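PDB 5YH1: member of s1p family of ribosomal proteins from Pyrococcus furiosus, which probably acts as an exonuclease of the DHH family and binds nucleic acid, its DHH-domain region, crystallised here, binding manganese. Local coordinates for the interface of chains A and B. Numbering follows the deposited sequence. Chains: chain A/B, Member of s1p family of ribosomal proteins.

The interface of chains A and B. Residues chain A 262-263, 266-267, 299, 303; chain B 109, 113, 150.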
ATOM      1  N   HIS A 262      12.727   6.748  14.039  1.00 25.49           N
ATOM      2  CA  HIS A 262      11.630   5.946  14.573  1.00 25.77           C
ATOM      3  C   HIS A 262      10.302   6.402  13.964  1.00 24.95           C
ATOM      4  O   HIS A 262       9.609   5.619  13.334  1.00 24.35           O
ATOM      5  CB  HIS A 262      11.598   6.042  16.104  1.00 25.34           C
ATOM      6  CG  HIS A 262      10.455   5.321  16.740  1.00 24.98           C
ATOM      7  ND1 HIS A 262       9.224   5.908  16.943  1.00 25.59           N
ATOM      8  CD2 HIS A 262      10.363   4.069  17.246  1.00 25.28           C
ATOM      9  CE1 HIS A 262       8.422   5.045  17.539  1.00 25.41           C
ATOM     10  NE2 HIS A 262       9.089   3.922  17.731  1.00 25.44           N
ATOM     11  N   GLU A 263       9.973   7.679  14.125  1.00 24.55           N
ATOM     12  CA  GLU A 263       8.738   8.206  13.556  1.00 24.82           C
ATOM     13  C   GLU A 263       8.646   7.987  12.035  1.00 24.82           C
ATOM     14  O   GLU A 263       7.582   7.620  11.524  1.00 23.62           O
ATOM     15  CB  GLU A 263       8.539   9.692  13.904  1.00 24.44           C
ATOM     16  CG  GLU A 263       8.451   9.995  15.396  1.00 25.02           C
ATOM     17  CD  GLU A 263       7.381   9.189  16.125  1.00 25.30           C
ATOM     18  OE1 GLU A 263       7.710   8.121  16.690  1.00 25.44           O
ATOM     19  OE2 GLU A 263       6.212   9.628  16.148  1.00 25.11           O
ATOM     20  N   TYR A 266       7.356   4.695  10.838  1.00 27.01           N
ATOM     21  CA  TYR A 266       5.916   4.496  10.937  1.00 27.67           C
ATOM     22  C   TYR A 266       5.092   5.340   9.964  1.00 29.60           C
ATOM     23  O   TYR A 266       4.038   4.889   9.520  1.00 30.82           O
ATOM     24  CB  TYR A 266       5.434   4.706  12.374  1.00 27.59           C
ATOM     25  CG  TYR A 266       5.877   3.604  13.310  1.00 26.95           C
ATOM     26  CD1 TYR A 266       5.208   2.373  13.353  1.00 26.48           C
ATOM     27  CD2 TYR A 266       6.972   3.781  14.142  1.00 27.09           C
ATOM     28  CE1 TYR A 266       5.621   1.362  14.213  1.00 26.86           C
ATOM     29  CE2 TYR A 266       7.384   2.779  15.006  1.00 27.37           C
ATOM     30  CZ  TYR A 266       6.710   1.578  15.043  1.00 27.46           C
ATOM     31  OH  TYR A 266       7.148   0.604  15.914  1.00 28.32           O
ATOM     32  N   TRP A 267       5.539   6.545   9.618  1.00 29.15           N
ATOM     33  CA  TRP A 267       4.773   7.330   8.658  1.00 29.39           C
ATOM     34  C   TRP A 267       5.135   7.015   7.197  1.00 31.25           C
ATOM     35  O   TRP A 267       4.472   7.497   6.295  1.00 28.98           O
ATOM     36  CB  TRP A 267       4.785   8.836   8.978  1.00 29.20           C
ATOM     37  CG  TRP A 267       6.049   9.606   8.757  1.00 28.99           C
ATOM     38  CD1 TRP A 267       6.836   9.595   7.647  1.00 30.44           C
ATOM     39  CD2 TRP A 267       6.625  10.582   9.645  1.00 28.79           C
ATOM     40  NE1 TRP A 267       7.897  10.466   7.804  1.00 31.22           N
ATOM     41  CE2 TRP A 267       7.790  11.086   9.019  1.00 29.33           C
ATOM     42  CE3 TRP A 267       6.280  11.066  10.910  1.00 28.42           C
ATOM     43  CZ2 TRP A 267       8.615  12.041   9.620  1.00 28.71           C
ATOM     44  CZ3 TRP A 267       7.103  12.025  11.506  1.00 27.83           C
ATOM     45  CH2 TRP A 267       8.256  12.494  10.861  1.00 28.15           C
ATOM     46  N   GLU A 299      10.287   5.828  24.731  1.00 29.86           N
ATOM     47  CA  GLU A 299       9.626   4.737  24.025  1.00 31.88           C
ATOM     48  C   GLU A 299      10.585   4.100  23.023  1.00 30.09           C
ATOM     49  O   GLU A 299      10.697   2.883  22.955  1.00 29.27           O
ATOM     50  CB  GLU A 299       8.368   5.323  23.372  1.00 34.34           C
ATOM     51  CG  GLU A 299       7.659   4.542  22.292  1.00 37.96           C
ATOM     52  CD  GLU A 299       6.495   5.349  21.725  1.00 40.58           C
ATOM     53  OE1 GLU A 299       5.915   6.194  22.465  1.00 38.85           O
ATOM     54  OE2 GLU A 299       6.177   5.164  20.532  1.00 44.02           O
ATOM     55  N   LYS A 303      12.208   0.233  23.299  1.00 28.38           N
ATOM     56  CA  LYS A 303      12.124  -0.754  22.213  1.00 28.92           C
ATOM     57  C   LYS A 303      13.488  -1.309  21.845  1.00 28.17           C
ATOM     58  O   LYS A 303      13.645  -2.514  21.673  1.00 27.71           O
ATOM     59  CB  LYS A 303      11.516  -0.153  20.955  1.00 30.00           C
ATOM     60  CG  LYS A 303      10.030   0.097  21.029  1.00 31.53           C
ATOM     61  CD  LYS A 303       9.550   0.640  19.696  1.00 32.23           C
ATOM     62  CE  LYS A 303       8.106   1.074  19.782  1.00 32.09           C
ATOM     63  NZ  LYS A 303       7.539   1.379  18.439  1.00 31.93           N
TER
ATOM     64  N   LEU B 109       0.748   3.630  15.492  1.00 26.19           N
ATOM     65  CA  LEU B 109       1.487   4.862  15.180  1.00 26.15           C
ATOM     66  C   LEU B 109       1.278   5.303  13.739  1.00 26.36           C
ATOM     67  O   LEU B 109       1.176   6.498  13.471  1.00 24.77           O
ATOM     68  CB  LEU B 109       2.981   4.733  15.491  1.00 26.06           C
ATOM     69  CG  LEU B 109       3.349   4.645  16.977  1.00 26.02           C
ATOM     70  CD1 LEU B 109       4.853   4.723  17.165  1.00 26.43           C
ATOM     71  CD2 LEU B 109       2.666   5.737  17.783  1.00 26.26           C
ATOM     72  N   LEU B 113      -0.081   9.044  13.231  1.00 24.05           N
ATOM     73  CA  LEU B 113       0.837   9.958  12.535  1.00 24.83           C
ATOM     74  C   LEU B 113       0.179  10.507  11.276  1.00 25.52           C
ATOM     75  O   LEU B 113       0.310  11.685  10.957  1.00 25.14           O
ATOM     76  CB  LEU B 113       2.176   9.273  12.245  1.00 25.04           C
ATOM     77  CG  LEU B 113       2.989   9.010  13.527  1.00 24.70           C
ATOM     78  CD1 LEU B 113       4.188   8.131  13.232  1.00 25.63           C
ATOM     79  CD2 LEU B 113       3.428  10.309  14.184  1.00 24.93           C
ATOM     80  N   ARG B 150       1.548  11.602  21.497  1.00 26.25           N
ATOM     81  CA  ARG B 150       1.747  12.393  20.299  1.00 25.48           C
ATOM     82  C   ARG B 150       0.625  13.392  20.076  1.00 25.62           C
ATOM     83  O   ARG B 150       0.895  14.563  19.784  1.00 24.81           O
ATOM     84  CB  ARG B 150       1.943  11.488  19.087  1.00 26.47           C
ATOM     85  CG  ARG B 150       3.299  10.803  19.108  1.00 27.25           C
ATOM     86  CD  ARG B 150       3.301   9.591  18.212  1.00 28.16           C
ATOM     87  NE  ARG B 150       4.592   8.912  18.165  1.00 27.53           N
ATOM     88  CZ  ARG B 150       5.062   8.104  19.109  1.00 27.38           C
ATOM     89  NH1 ARG B 150       4.372   7.874  20.229  1.00 26.71           N
ATOM     90  NH2 ARG B 150       6.246   7.525  18.933  1.00 27.01           N
TER
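B:Leu109 lays its CD1 methyl over one face of the A:Tyr266 ring, 3.9 Å from the ring centroid, in a CH-pi contact displaced toward the rim. Its CB packs against the same face nearer the root of the ring, at CG. CD1 of B:Leu109 also meets CE1 of the A:His262 imidazole at 3.6 Å. One helical turn along, B:Leu113 points CD1 at CB of A:Tyr266, while its CD2 methyl lies against the carboxylate of A:Glu263. Helix 109-126 of chain B thus offers two leucines to helix 250-267 of chain A.

At the border B:Arg150 reaches across with an extended chain, chi3 178°, and places its guanidinium between two glutamates, forming salt bridges to both. The grip on A:Glu263 is side-on: NE and NH2 of B:Arg150 meet OE2 and OE1 of A:Glu263 respectively, each at 2.7 Å and nearly straight. The carboxylate is nevertheless turned 32° from the guanidinium plane. A:Glu299, from helix 286-311, is held end-on. Its OE1 takes NH1 of B:Arg150 through the syn lone pair at 3.2 Å. NH2 of B:Arg150 reaches OE2 of A:Glu299 at 2.9 Å from above the carboxylate plane, a more bent bond. Within chain B, CD2 of B:Leu109 lies over one face of the guanidinium, toward its rim, tying ionic rim to apolar strip.

A second shell steadies the acceptors. ND1 of A:His262, in its ring plane, donates to OE1 of A:Glu263 at 2.7 Å, so that this oxygen accepts from both A:His262 and B:Arg150, helping to fix the carboxylate's rotation. A:Lys303 bonds through NZ to NE2 of A:His262 and, at 2.7 Å, to the hydroxyl OH of A:Tyr266, which probably helps to orient both rings. The acidic groups probably offset the nearby positive charges of A:Lys303 and B:Arg150. The patch illustrates how a small apolar contact can be bordered by a bidentate ionic network. It joins two copies of the DHH-domain fragment without exact two-fold symmetry and may help hold the deposited assembly together, though the structure alone does not show that the pairing occurs in the cell.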